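Local coordinates for protein murein peptide amidase A (Escherichia coli O157:H7, PDB 5HXD) that probably hydrolyses the gamma-D-glutamyl-diaminopimelate amide bond of the murein tripeptide, as a zinc-dependent amidase of the M14 carboxypeptidase family, at residues 88-93 with 124-129; 18-23 with 27-32; 103-108 with 195-200. All blocks are in the same frame, centred on the assembly; numbering follows the deposited sequence.

In the fold
Contacts 1 and 3 adjoin, with centres about 16 Å apart; contact 2, a hairpin, lies about 20 Å from the centre of contact 1 and about 23 Å from that of contact 3. Thr128 of contact 1 joins the first pair by hydrogen bonds to the segment 103-108: its OG1 to Lys107 O (2.8 Å) and its O to Trp106 NE1 (3.0 Å). Contact 1 is closest to the catalytic centre, since the Arg89 side chain lies about 4 Å from the zinc ion, whereas the Ser197 side chain of contact 3 is about 13 Å from it. Contact 2 is away from the annotated sites but, like contact 1, touches the second subunit of the homodimer.

Contact 1 (88-93 with 124-129); sequences LRANAN and VVLLTG
The irregular loop 88-93 and strand 122-127 come nearest at Ala90 and Leu126, with CA atoms 7.3 Å apart, and the two segments share no hydrogen bond. The small interface is built around the end of one side chain. CG of Leu126 stands anti to the carbonyl carbon (chi1 -70°), which brings the branched end of the residue to the loop. CD1 meets the CB of Ala90 at 3.8 Å, and CD2 approaches the same CB at 4.0 Å. That CD1 also reaches the aliphatic part of Arg89, whose CD is 3.8 Å away, and sits at the edge of the guanidinium, in its plane. The Arg89 chain is extended from CG to NE, which carries the charged group past the leucine; there NH2 forms a salt bridge with Asp96. The Arg89 side chain lies about 4 Å from the zinc ion and also about 4 Å from a bound cacodylate, a position consistent with the arginine that polarises the scissile carbonyl in M14 carboxypeptidases. Farther along, Leu127 CD1 comes within 3.9 Å of Asn93 O. The loop's own bend is an Asx turn, in which Asn93 N donates to Asn91 OD1 from above the carbonyl plane. Gly11 of the second subunit touches Leu126, backbone bonds tie Leu127 to Gly94 and Asp96, and across the two-stranded sheet Leu126 pairs with Thr111 and packs on Tyr113 of strand 110-114.

Contact 2 (18-23 with 27-32); sequences EHYGRS and APLIWF
Tyr20 and Leu29 form the compact side of this contact. Leu29 CB sits over the centre of the phenol ring, 3.6 Å from its centroid and 13° off the normal, a CH-pi contact. The same ring turns its edge toward the face of the Trp31 five-membered ring in an offset edge-to-face pair, the planes at 78°. Both aromatic side chains have CG between the backbone N and the carbonyl carbon, an orientation that swings them together. Helix 136-148 and strand 74-76 cover this cluster, with Ala140 against Tyr20 and Leu29, and Val76 against Tyr20 and Trp31. Strands 18-22 and 28-31 make an antiparallel beta hairpin. Tyr20 N donates to Leu29 O while Leu29 N donates to Gly21 O, so two residues stand opposite one, as in a beta bulge. Glu18 and Trp31 exchange two backbone hydrogen bonds at one end, where a water accepts from Trp31 NE1 (2.9 Å) in the indole plane; at the other, Ala27 N donates to Ser23 OG at 2.8 Å. The exposed His19 and Arg22 form the more open side, over buried Pro28 and Ile30, which touch the second subunit. There Pro28 CB lies over the imidazole, 3.6 Å from its centroid, and Ile30 CG1 comes to the ring edge. Arg22 lays a face of its guanidinium over Pro28, while NH1 bonds Gly26 O of its own chain and Leu25 O of the second subunit.

Contact 3 (103-108 with 195-200); sequences AANWKE and FGSWCA
Ala103 and Asn105, in a type I beta turn running from Ala103 to Trp106, lean on Ser197 and Trp198 near the start of helix 195-201, which in this M14 zinc carboxypeptidase fold precedes strand 206-210, the strand ending at the predicted proton donor/acceptor Glu210. Apolar packing centres on Ala103. Its methyl points at the helix backbone, with CB 3.5 Å from Trp198 N and 3.6 Å from Ser197 C, and it meets Trp198 CB at 4.1 Å. The indole adds an edge: Trp198 CD1 lies 3.5 Å from Ala103 N, near the ring plane. With CG opposite its own backbone N (chi1 -176°), Trp198 runs past the turn toward Cys142 and Ile145 of helix 136-148, and also packs on Phe101 and Pro102. The polar contacts come from the middle of the turn. Ala104 N bonds Asp201 OD2, and the Asn105 amide is gripped at both ends, its OD1 accepting from Gly193 N. Its ND2 donates to Ser197 OG at 2.9 Å with an N-H...O angle of 145°, and the hydroxyl oxygen stands 24° out of the amide plane.

Contact 1 (88-93 with 124-129)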
ATOM      1  N   LEU A  88       4.704  -4.948   3.648  1.00 37.31           N
ATOM      2  CA  LEU A  88       5.995  -5.588   3.631  1.00 35.45           C
ATOM      3  C   LEU A  88       6.728  -5.209   2.332  1.00 40.97           C
ATOM      4  O   LEU A  88       6.095  -4.864   1.351  1.00 41.13           O
ATOM      5  CB  LEU A  88       5.780  -7.094   3.741  1.00 35.13           C
ATOM      6  CG  LEU A  88       6.877  -8.082   4.079  1.00 39.86           C
ATOM      7  CD1 LEU A  88       7.294  -7.916   5.516  1.00 44.14           C
ATOM      8  CD2 LEU A  88       6.320  -9.463   3.856  1.00 40.92           C
ATOM      9  N   ARG A  89       8.056  -5.249   2.335  1.00 44.37           N
ATOM     10  CA  ARG A  89       8.859  -5.012   1.135  1.00 35.29           C
ATOM     11  C   ARG A  89       8.928  -6.223   0.198  1.00 36.49           C
ATOM     12  O   ARG A  89       8.910  -6.079  -1.016  1.00 46.03           O
ATOM     13  CB  ARG A  89      10.264  -4.604   1.552  1.00 37.38           C
ATOM     14  CG  ARG A  89      11.290  -4.677   0.461  1.00 41.03           C
ATOM     15  CD  ARG A  89      12.677  -4.497   1.030  1.00 44.50           C
ATOM     16  NE  ARG A  89      13.730  -4.580   0.022  1.00 46.58           N
ATOM     17  CZ  ARG A  89      14.233  -3.528  -0.613  1.00 46.43           C
ATOM     18  NH1 ARG A  89      13.784  -2.311  -0.340  1.00 48.75           N
ATOM     19  NH2 ARG A  89      15.194  -3.687  -1.497  1.00 42.58           N
ATOM     20  N   ALA A  90       9.014  -7.411   0.781  1.00 40.19           N
ATOM     21  CA  ALA A  90       9.068  -8.693   0.083  1.00 35.44           C
ATOM     22  C   ALA A  90       7.684  -9.225  -0.267  1.00 40.90           C
ATOM     23  O   ALA A  90       6.678  -8.663   0.178  1.00 41.19           O
ATOM     24  CB  ALA A  90       9.782  -9.695   0.944  1.00 41.78           C
ATOM     25  N   ASN A  91       7.624 -10.308  -1.060  1.00 44.87           N
ATOM     26  CA  ASN A  91       6.346 -11.012  -1.288  1.00 39.76           C
ATOM     27  C   ASN A  91       6.049 -11.991  -0.137  1.00 43.33           C
ATOM     28  O   ASN A  91       6.727 -11.980   0.893  1.00 39.16           O
ATOM     29  CB  ASN A  91       6.314 -11.724  -2.655  1.00 38.06           C
ATOM     30  CG  ASN A  91       7.161 -13.011  -2.717  1.00 41.77           C
ATOM     31  OD1 ASN A  91       7.833 -13.394  -1.764  1.00 41.30           O
ATOM     32  ND2 ASN A  91       7.116 -13.681  -3.868  1.00 34.62           N
ATOM     33  N   ALA A  92       5.037 -12.830  -0.310  1.00 44.94           N
ATOM     34  CA  ALA A  92       4.531 -13.628   0.793  1.00 40.75           C
ATOM     35  C   ALA A  92       5.518 -14.730   1.210  1.00 43.94           C
ATOM     36  O   ALA A  92       5.293 -15.419   2.204  1.00 43.14           O
ATOM     37  CB  ALA A  92       3.179 -14.218   0.421  1.00 39.81           C
ATOM     38  N   ASN A  93       6.604 -14.878   0.449  1.00 42.67           N
ATOM     39  CA  ASN A  93       7.660 -15.862   0.722  1.00 39.25           C
ATOM     40  C   ASN A  93       8.908 -15.290   1.399  1.00 37.49           C
ATOM     41  O   ASN A  93       9.925 -15.975   1.521  1.00 34.06           O
ATOM     42  CB  ASN A  93       8.119 -16.526  -0.576  1.00 37.85           C
ATOM     43  CG  ASN A  93       7.262 -17.700  -0.982  1.00 46.32           C
ATOM     44  OD1 ASN A  93       6.609 -18.329  -0.150  1.00 59.30           O
ATOM     45  ND2 ASN A  93       7.264 -18.012  -2.274  1.00 43.64           N
ATOM     46  N   VAL A 124      18.629  -5.818   7.343  1.00 47.38           N
ATOM     47  CA  VAL A 124      17.413  -6.626   7.324  1.00 48.51           C
ATOM     48  C   VAL A 124      17.433  -7.684   6.220  1.00 48.96           C
ATOM     49  O   VAL A 124      17.425  -7.366   5.028  1.00 44.17           O
ATOM     50  CB  VAL A 124      16.174  -5.766   7.143  1.00 50.68           C
ATOM     51  CG1 VAL A 124      14.933  -6.607   7.411  1.00 44.79           C
ATOM     52  CG2 VAL A 124      16.242  -4.557   8.071  1.00 49.34           C
ATOM     53  N   VAL A 125      17.431  -8.949   6.630  1.00 51.36           N
ATOM     54  CA  VAL A 125      17.605 -10.066   5.702  1.00 48.33           C
ATOM     55  C   VAL A 125      16.318 -10.437   4.944  1.00 44.86           C
ATOM     56  O   VAL A 125      15.229 -10.499   5.526  1.00 40.07           O
ATOM     57  CB  VAL A 125      18.154 -11.317   6.453  1.00 47.13           C
ATOM     58  CG1 VAL A 125      18.146 -12.559   5.557  1.00 48.04           C
ATOM     59  CG2 VAL A 125      19.554 -11.051   6.955  1.00 41.30           C
ATOM     60  N   LEU A 126      16.465 -10.649   3.633  1.00 42.50           N
ATOM     61  CA  LEU A 126      15.409 -11.221   2.799  1.00 37.78           C
ATOM     62  C   LEU A 126      15.970 -12.357   1.959  1.00 39.02           C
ATOM     63  O   LEU A 126      17.181 -12.535   1.875  1.00 40.71           O
ATOM     64  CB  LEU A 126      14.778 -10.157   1.898  1.00 38.21           C
ATOM     65  CG  LEU A 126      13.903  -9.072   2.543  1.00 39.18           C
ATOM     66  CD1 LEU A 126      13.248  -8.182   1.498  1.00 38.62           C
ATOM     67  CD2 LEU A 126      12.852  -9.693   3.430  1.00 39.83           C
ATOM     68  N   LEU A 127      15.086 -13.125   1.335  1.00 37.28           N
ATOM     69  CA  LEU A 127      15.498 -14.206   0.428  1.00 43.20           C
ATOM     70  C   LEU A 127      15.499 -13.810  -1.096  1.00 45.76           C
ATOM     71  O   LEU A 127      14.727 -12.949  -1.541  1.00 44.03           O
ATOM     72  CB  LEU A 127      14.593 -15.424   0.661  1.00 41.33           C
ATOM     73  CG  LEU A 127      14.583 -16.141   2.019  1.00 35.35           C
ATOM     74  CD1 LEU A 127      13.575 -17.247   1.971  1.00 29.44           C
ATOM     75  CD2 LEU A 127      15.932 -16.728   2.332  1.00 37.90           C
ATOM     76  N   THR A 128      16.362 -14.439  -1.897  1.00 44.44           N
ATOM     77  CA  THR A 128      16.424 -14.108  -3.326  1.00 44.47           C
ATOM     78  C   THR A 128      15.637 -15.098  -4.197  1.00 46.64           C
ATOM     79  O   THR A 128      15.607 -14.962  -5.426  1.00 44.85           O
ATOM     80  CB  THR A 128      17.894 -14.050  -3.853  1.00 43.96           C
ATOM     81  OG1 THR A 128      18.495 -15.353  -3.807  1.00 45.97           O
ATOM     82  CG2 THR A 128      18.739 -13.064  -3.048  1.00 39.66           C
ATOM     83  N   GLY A 129      14.994 -16.079  -3.562  1.00 48.06           N
ATOM     84  CA  GLY A 129      14.315 -17.144  -4.285  1.00 43.03           C
ATOM     85  C   GLY A 129      15.152 -18.405  -4.255  1.00 44.93           C
ATOM     86  O   GLY A 129      16.369 -18.356  -4.098  1.00 41.55           O
TER

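Contact 2 (18-23 with 27-32)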
ATOM      1  N   GLU A  18      -7.024  -5.604 -17.217  1.00 53.04           N
ATOM      2  CA  GLU A  18      -6.746  -6.994 -17.558  1.00 47.85           C
ATOM      3  C   GLU A  18      -5.970  -7.656 -16.428  1.00 50.92           C
ATOM      4  O   GLU A  18      -5.425  -6.971 -15.569  1.00 56.53           O
ATOM      5  CB  GLU A  18      -5.951  -7.087 -18.861  1.00 54.02           C
ATOM      6  CG  GLU A  18      -6.620  -6.479 -20.095  1.00 51.95           C
ATOM      7  CD  GLU A  18      -8.035  -6.995 -20.336  1.00 53.57           C
ATOM      8  OE1 GLU A  18      -8.317  -8.191 -20.086  1.00 51.35           O
ATOM      9  OE2 GLU A  18      -8.875  -6.187 -20.783  1.00 57.85           O
ATOM     10  N   HIS A  19      -5.917  -8.983 -16.423  1.00 53.57           N
ATOM     11  CA  HIS A  19      -5.051  -9.708 -15.493  1.00 51.28           C
ATOM     12  C   HIS A  19      -3.896 -10.423 -16.217  1.00 49.53           C
ATOM     13  O   HIS A  19      -4.146 -11.157 -17.167  1.00 48.96           O
ATOM     14  CB  HIS A  19      -5.844 -10.753 -14.695  1.00 48.76           C
ATOM     15  CG  HIS A  19      -6.931 -10.183 -13.829  1.00 60.92           C
ATOM     16  ND1 HIS A  19      -6.715  -9.142 -12.953  1.00 60.11           N
ATOM     17  CD2 HIS A  19      -8.216 -10.566 -13.657  1.00 63.48           C
ATOM     18  CE1 HIS A  19      -7.842  -8.877 -12.309  1.00 57.42           C
ATOM     19  NE2 HIS A  19      -8.763  -9.729 -12.709  1.00 55.35           N
ATOM     20  N   TYR A  20      -2.655 -10.251 -15.760  1.00 45.00           N
ATOM     21  CA  TYR A  20      -1.544 -11.077 -16.266  1.00 44.20           C
ATOM     22  C   TYR A  20      -1.054 -12.146 -15.272  1.00 47.85           C
ATOM     23  O   TYR A  20       0.063 -12.661 -15.410  1.00 45.07           O
ATOM     24  CB  TYR A  20      -0.351 -10.210 -16.676  1.00 43.64           C
ATOM     25  CG  TYR A  20       0.342  -9.511 -15.517  1.00 46.96           C
ATOM     26  CD1 TYR A  20       1.465 -10.059 -14.915  1.00 43.11           C
ATOM     27  CD2 TYR A  20      -0.127  -8.287 -15.040  1.00 45.65           C
ATOM     28  CE1 TYR A  20       2.095  -9.416 -13.878  1.00 44.49           C
ATOM     29  CE2 TYR A  20       0.494  -7.641 -14.006  1.00 42.00           C
ATOM     30  CZ  TYR A  20       1.601  -8.206 -13.424  1.00 43.34           C
ATOM     31  OH  TYR A  20       2.222  -7.543 -12.389  1.00 41.20           O
ATOM     32  N   GLY A  21      -1.869 -12.472 -14.266  1.00 46.17           N
ATOM     33  CA  GLY A  21      -1.572 -13.630 -13.445  1.00 41.13           C
ATOM     34  C   GLY A  21      -2.169 -13.655 -12.056  1.00 43.26           C
ATOM     35  O   GLY A  21      -3.191 -13.027 -11.795  1.00 47.17           O
ATOM     36  N   ARG A  22      -1.515 -14.406 -11.169  1.00 43.33           N
ATOM     37  CA  ARG A  22      -1.869 -14.493  -9.756  1.00 35.66           C
ATOM     38  C   ARG A  22      -0.632 -14.407  -8.833  1.00 40.72           C
ATOM     39  O   ARG A  22       0.393 -15.067  -9.055  1.00 30.61           O
ATOM     40  CB  ARG A  22      -2.631 -15.788  -9.472  1.00 30.46           C
ATOM     41  CG  ARG A  22      -4.032 -15.851 -10.048  1.00 36.13           C
ATOM     42  CD  ARG A  22      -4.935 -14.841  -9.390  1.00 46.15           C
ATOM     43  NE  ARG A  22      -6.225 -14.660 -10.065  1.00 50.76           N
ATOM     44  CZ  ARG A  22      -7.328 -14.248  -9.437  1.00 46.56           C
ATOM     45  NH1 ARG A  22      -7.272 -13.990  -8.145  1.00 44.62           N
ATOM     46  NH2 ARG A  22      -8.476 -14.090 -10.089  1.00 46.61           N
ATOM     47  N   SER A  23      -0.756 -13.588  -7.787  1.00 45.32           N
ATOM     48  CA  SER A  23       0.198 -13.568  -6.679  1.00 38.19           C
ATOM     49  C   SER A  23       0.210 -14.906  -5.971  1.00 37.42           C
ATOM     50  O   SER A  23      -0.728 -15.687  -6.082  1.00 35.67           O
ATOM     51  CB  SER A  23      -0.139 -12.454  -5.668  1.00 41.81           C
ATOM     52  OG  SER A  23      -1.399 -12.657  -5.032  1.00 42.74           O
ATOM     53  N   ALA A  27      -4.083 -13.284  -5.125  1.00 35.58           N
ATOM     54  CA  ALA A  27      -4.632 -12.036  -5.640  1.00 36.46           C
ATOM     55  C   ALA A  27      -4.398 -11.951  -7.150  1.00 39.41           C
ATOM     56  O   ALA A  27      -3.516 -12.629  -7.676  1.00 40.89           O
ATOM     57  CB  ALA A  27      -4.014 -10.851  -4.934  1.00 37.96           C
ATOM     58  N   PRO A  28      -5.191 -11.137  -7.861  1.00 39.82           N
ATOM     59  CA  PRO A  28      -4.842 -11.070  -9.286  1.00 43.66           C
ATOM     60  C   PRO A  28      -3.675 -10.137  -9.535  1.00 41.19           C
ATOM     61  O   PRO A  28      -3.473  -9.167  -8.804  1.00 40.08           O
ATOM     62  CB  PRO A  28      -6.120 -10.546  -9.956  1.00 40.37           C
ATOM     63  CG  PRO A  28      -6.893  -9.890  -8.875  1.00 43.04           C
ATOM     64  CD  PRO A  28      -6.482 -10.496  -7.559  1.00 39.53           C
ATOM     65  N   LEU A  29      -2.882 -10.459 -10.546  1.00 43.41           N
ATOM     66  CA  LEU A  29      -1.925  -9.498 -11.063  1.00 41.88           C
ATOM     67  C   LEU A  29      -2.636  -8.694 -12.157  1.00 41.82           C
ATOM     68  O   LEU A  29      -3.132  -9.244 -13.124  1.00 44.21           O
ATOM     69  CB  LEU A  29      -0.670 -10.214 -11.551  1.00 45.14           C
ATOM     70  CG  LEU A  29       0.048 -10.942 -10.392  1.00 43.79           C
ATOM     71  CD1 LEU A  29       1.068 -11.937 -10.895  1.00 37.52           C
ATOM     72  CD2 LEU A  29       0.713  -9.953  -9.437  1.00 42.01           C
ATOM     73  N   ILE A  30      -2.733  -7.387 -11.948  1.00 47.38           N
ATOM     74  CA  ILE A  30      -3.589  -6.511 -12.740  1.00 48.79           C
ATOM     75  C   ILE A  30      -2.743  -5.577 -13.602  1.00 47.63           C
ATOM     76  O   ILE A  30      -1.740  -5.043 -13.130  1.00 48.93           O
ATOM     77  CB  ILE A  30      -4.526  -5.672 -11.814  1.00 43.58           C
ATOM     78  CG1 ILE A  30      -5.358  -6.599 -10.930  1.00 46.87           C
ATOM     79  CG2 ILE A  30      -5.429  -4.764 -12.613  1.00 43.23           C
ATOM     80  CD1 ILE A  30      -5.999  -5.916  -9.704  1.00 42.80           C
ATOM     81  N   TRP A  31      -3.133  -5.386 -14.859  1.00 45.39           N
ATOM     82  CA  TRP A  31      -2.482  -4.371 -15.681  1.00 47.55           C
ATOM     83  C   TRP A  31      -3.454  -3.648 -16.581  1.00 46.80           C
ATOM     84  O   TRP A  31      -4.574  -4.100 -16.832  1.00 46.36           O
ATOM     85  CB  TRP A  31      -1.352  -4.960 -16.531  1.00 46.40           C
ATOM     86  CG  TRP A  31      -1.797  -5.861 -17.630  1.00 49.94           C
ATOM     87  CD1 TRP A  31      -2.496  -7.030 -17.503  1.00 48.36           C
ATOM     88  CD2 TRP A  31      -1.550  -5.693 -19.037  1.00 47.25           C
ATOM     89  NE1 TRP A  31      -2.700  -7.596 -18.740  1.00 51.87           N
ATOM     90  CE2 TRP A  31      -2.133  -6.795 -19.697  1.00 50.61           C
ATOM     91  CE3 TRP A  31      -0.895  -4.720 -19.794  1.00 45.16           C
ATOM     92  CZ2 TRP A  31      -2.080  -6.948 -21.085  1.00 49.43           C
ATOM     93  CZ3 TRP A  31      -0.833  -4.877 -21.173  1.00 50.27           C
ATOM     94  CH2 TRP A  31      -1.427  -5.980 -21.805  1.00 51.64           C
ATOM     95  N   PHE A  32      -2.981  -2.516 -17.077  1.00 45.91           N
ATOM     96  CA  PHE A  32      -3.814  -1.578 -17.787  1.00 46.30           C
ATOM     97  C   PHE A  32      -3.200  -1.324 -19.137  1.00 44.42           C
ATOM     98  O   PHE A  32      -2.434  -0.379 -19.279  1.00 45.29           O
ATOM     99  CB  PHE A  32      -3.933  -0.279 -16.989  1.00 50.24           C
ATOM    100  CG  PHE A  32      -4.529  -0.467 -15.625  1.00 45.49           C
ATOM    101  CD1 PHE A  32      -5.883  -0.319 -15.424  1.00 47.94           C
ATOM    102  CD2 PHE A  32      -3.736  -0.815 -14.548  1.00 48.16           C
ATOM    103  CE1 PHE A  32      -6.439  -0.510 -14.180  1.00 44.33           C
ATOM    104  CE2 PHE A  32      -4.288  -1.000 -13.294  1.00 48.47           C
ATOM    105  CZ  PHE A  32      -5.639  -0.847 -13.114  1.00 47.24           C
TER
HETATM  106  O   HOH W   1      -3.384  -9.994 -20.197  1.00 57.28           O

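Contact 3 (103-108 with 195-200)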
ATOM      1  N   ALA A 103      17.793 -12.632 -14.391  1.00 38.23           N
ATOM      2  CA  ALA A 103      18.998 -12.021 -14.941  1.00 42.63           C
ATOM      3  C   ALA A 103      20.214 -12.938 -14.797  1.00 44.73           C
ATOM      4  O   ALA A 103      20.199 -13.883 -14.001  1.00 46.18           O
ATOM      5  CB  ALA A 103      19.266 -10.694 -14.258  1.00 40.17           C
ATOM      6  N   ALA A 104      21.269 -12.670 -15.562  1.00 42.17           N
ATOM      7  CA  ALA A 104      22.457 -13.513 -15.480  1.00 43.80           C
ATOM      8  C   ALA A 104      23.107 -13.389 -14.093  1.00 44.88           C
ATOM      9  O   ALA A 104      23.632 -14.365 -13.555  1.00 45.46           O
ATOM     10  CB  ALA A 104      23.452 -13.167 -16.582  1.00 40.51           C
ATOM     11  N   ASN A 105      23.033 -12.202 -13.498  1.00 44.09           N
ATOM     12  CA  ASN A 105      23.737 -11.944 -12.239  1.00 45.48           C
ATOM     13  C   ASN A 105      22.998 -12.386 -10.977  1.00 43.94           C
ATOM     14  O   ASN A 105      23.384 -11.976  -9.886  1.00 44.24           O
ATOM     15  CB  ASN A 105      24.062 -10.455 -12.110  1.00 38.97           C
ATOM     16  CG  ASN A 105      22.828  -9.604 -11.917  1.00 37.43           C
ATOM     17  OD1 ASN A 105      21.698 -10.079 -12.046  1.00 38.50           O
ATOM     18  ND2 ASN A 105      23.034  -8.329 -11.627  1.00 36.66           N
ATOM     19  N   TRP A 106      21.946 -13.198 -11.140  1.00 46.34           N
ATOM     20  CA  TRP A 106      21.143 -13.707 -10.022  1.00 40.98           C
ATOM     21  C   TRP A 106      21.975 -14.574  -9.102  1.00 44.50           C
ATOM     22  O   TRP A 106      22.669 -15.480  -9.555  1.00 51.09           O
ATOM     23  CB  TRP A 106      19.932 -14.522 -10.518  1.00 43.28           C
ATOM     24  CG  TRP A 106      19.008 -14.995  -9.387  1.00 44.71           C
ATOM     25  CD1 TRP A 106      17.912 -14.331  -8.888  1.00 44.76           C
ATOM     26  CD2 TRP A 106      19.109 -16.210  -8.627  1.00 44.63           C
ATOM     27  NE1 TRP A 106      17.338 -15.049  -7.868  1.00 42.62           N
ATOM     28  CE2 TRP A 106      18.049 -16.205  -7.684  1.00 46.41           C
ATOM     29  CE3 TRP A 106      19.995 -17.295  -8.642  1.00 46.21           C
ATOM     30  CZ2 TRP A 106      17.851 -17.251  -6.768  1.00 43.04           C
ATOM     31  CZ3 TRP A 106      19.798 -18.336  -7.721  1.00 50.61           C
ATOM     32  CH2 TRP A 106      18.729 -18.302  -6.800  1.00 42.94           C
ATOM     33  N   LYS A 107      21.885 -14.299  -7.806  1.00 50.46           N
ATOM     34  CA  LYS A 107      22.602 -15.068  -6.791  1.00 53.65           C
ATOM     35  C   LYS A 107      21.682 -15.606  -5.712  1.00 48.70           C
ATOM     36  O   LYS A 107      20.851 -14.881  -5.167  1.00 50.51           O
ATOM     37  CB  LYS A 107      23.702 -14.215  -6.150  1.00 55.38           C
ATOM     38  CG  LYS A 107      24.939 -14.069  -7.043  1.00 59.25           C
ATOM     39  CD  LYS A 107      25.433 -15.438  -7.515  1.00 60.27           C
ATOM     40  CE  LYS A 107      26.797 -15.353  -8.183  1.00 65.17           C
ATOM     41  NZ  LYS A 107      27.555 -16.629  -7.998  1.00 62.53           N
ATOM     42  N   GLU A 108      21.845 -16.890  -5.412  1.00 51.33           N
ATOM     43  CA  GLU A 108      21.071 -17.568  -4.368  1.00 52.20           C
ATOM     44  C   GLU A 108      21.399 -17.047  -2.979  1.00 45.90           C
ATOM     45  O   GLU A 108      22.461 -16.490  -2.769  1.00 53.95           O
ATOM     46  CB  GLU A 108      21.336 -19.078  -4.416  1.00 52.66           C
ATOM     47  CG  GLU A 108      20.413 -19.926  -3.547  1.00 57.52           C
ATOM     48  CD  GLU A 108      20.822 -21.390  -3.503  1.00 68.28           C
ATOM     49  OE1 GLU A 108      21.048 -21.973  -4.586  1.00 67.61           O
ATOM     50  OE2 GLU A 108      20.923 -21.957  -2.387  1.00 74.74           O
ATOM     51  N   PHE A 195      15.247  -6.165 -11.333  1.00 37.86           N
ATOM     52  CA  PHE A 195      14.414  -6.071 -12.518  1.00 36.60           C
ATOM     53  C   PHE A 195      15.210  -5.384 -13.636  1.00 42.28           C
ATOM     54  O   PHE A 195      15.200  -5.822 -14.789  1.00 43.47           O
ATOM     55  CB  PHE A 195      13.118  -5.321 -12.206  1.00 34.70           C
ATOM     56  CG  PHE A 195      12.318  -4.948 -13.419  1.00 39.42           C
ATOM     57  CD1 PHE A 195      11.665  -5.918 -14.163  1.00 42.79           C
ATOM     58  CD2 PHE A 195      12.226  -3.629 -13.825  1.00 39.75           C
ATOM     59  CE1 PHE A 195      10.934  -5.580 -15.289  1.00 37.30           C
ATOM     60  CE2 PHE A 195      11.503  -3.282 -14.939  1.00 41.01           C
ATOM     61  CZ  PHE A 195      10.847  -4.261 -15.673  1.00 41.32           C
ATOM     62  N   GLY A 196      15.932  -4.330 -13.274  1.00 40.67           N
ATOM     63  CA  GLY A 196      16.797  -3.645 -14.206  1.00 38.86           C
ATOM     64  C   GLY A 196      17.915  -4.520 -14.724  1.00 38.73           C
ATOM     65  O   GLY A 196      18.325  -4.383 -15.872  1.00 45.61           O
ATOM     66  N   SER A 197      18.419  -5.416 -13.885  1.00 39.71           N
ATOM     67  CA  SER A 197      19.455  -6.346 -14.310  1.00 39.18           C
ATOM     68  C   SER A 197      18.915  -7.305 -15.368  1.00 42.81           C
ATOM     69  O   SER A 197      19.629  -7.709 -16.294  1.00 43.74           O
ATOM     70  CB  SER A 197      19.999  -7.137 -13.122  1.00 39.27           C
ATOM     71  OG  SER A 197      20.991  -6.420 -12.417  1.00 41.38           O
ATOM     72  N   TRP A 198      17.653  -7.685 -15.207  1.00 39.41           N
ATOM     73  CA  TRP A 198      17.001  -8.568 -16.152  1.00 43.45           C
ATOM     74  C   TRP A 198      16.735  -7.823 -17.459  1.00 46.39           C
ATOM     75  O   TRP A 198      16.844  -8.366 -18.552  1.00 42.72           O
ATOM     76  CB  TRP A 198      15.700  -9.084 -15.566  1.00 39.06           C
ATOM     77  CG  TRP A 198      14.992 -10.084 -16.420  1.00 43.84           C
ATOM     78  CD1 TRP A 198      15.353 -11.380 -16.642  1.00 45.31           C
ATOM     79  CD2 TRP A 198      13.774  -9.879 -17.141  1.00 45.26           C
ATOM     80  NE1 TRP A 198      14.438 -11.997 -17.459  1.00 43.58           N
ATOM     81  CE2 TRP A 198      13.457 -11.097 -17.776  1.00 41.38           C
ATOM     82  CE3 TRP A 198      12.919  -8.785 -17.305  1.00 42.76           C
ATOM     83  CZ2 TRP A 198      12.329 -11.250 -18.557  1.00 40.22           C
ATOM     84  CZ3 TRP A 198      11.815  -8.935 -18.084  1.00 38.56           C
ATOM     85  CH2 TRP A 198      11.519 -10.163 -18.697  1.00 43.36           C
ATOM     86  N   CYS A 199      16.371  -6.561 -17.318  1.00 43.21           N
ATOM     87  CA  CYS A 199      16.083  -5.728 -18.453  1.00 42.64           C
ATOM     88  C   CYS A 199      17.337  -5.498 -19.319  1.00 46.08           C
ATOM     89  O   CYS A 199      17.275  -5.585 -20.556  1.00 42.94           O
ATOM     90  CB  CYS A 199      15.488  -4.406 -17.964  1.00 41.86           C
ATOM     91  SG  CYS A 199      13.709  -4.478 -17.650  1.00 43.33           S
ATOM     92  N   ALA A 200      18.466  -5.224 -18.664  1.00 42.06           N
ATOM     93  CA  ALA A 200      19.720  -5.009 -19.375  1.00 43.13           C
ATOM     94  C   ALA A 200      20.102  -6.226 -20.199  1.00 47.77           C
ATOM     95  O   ALA A 200      20.607  -6.082 -21.317  1.00 50.35           O
ATOM     96  CB  ALA A 200      20.835  -4.669 -18.423  1.00 40.82           C
TER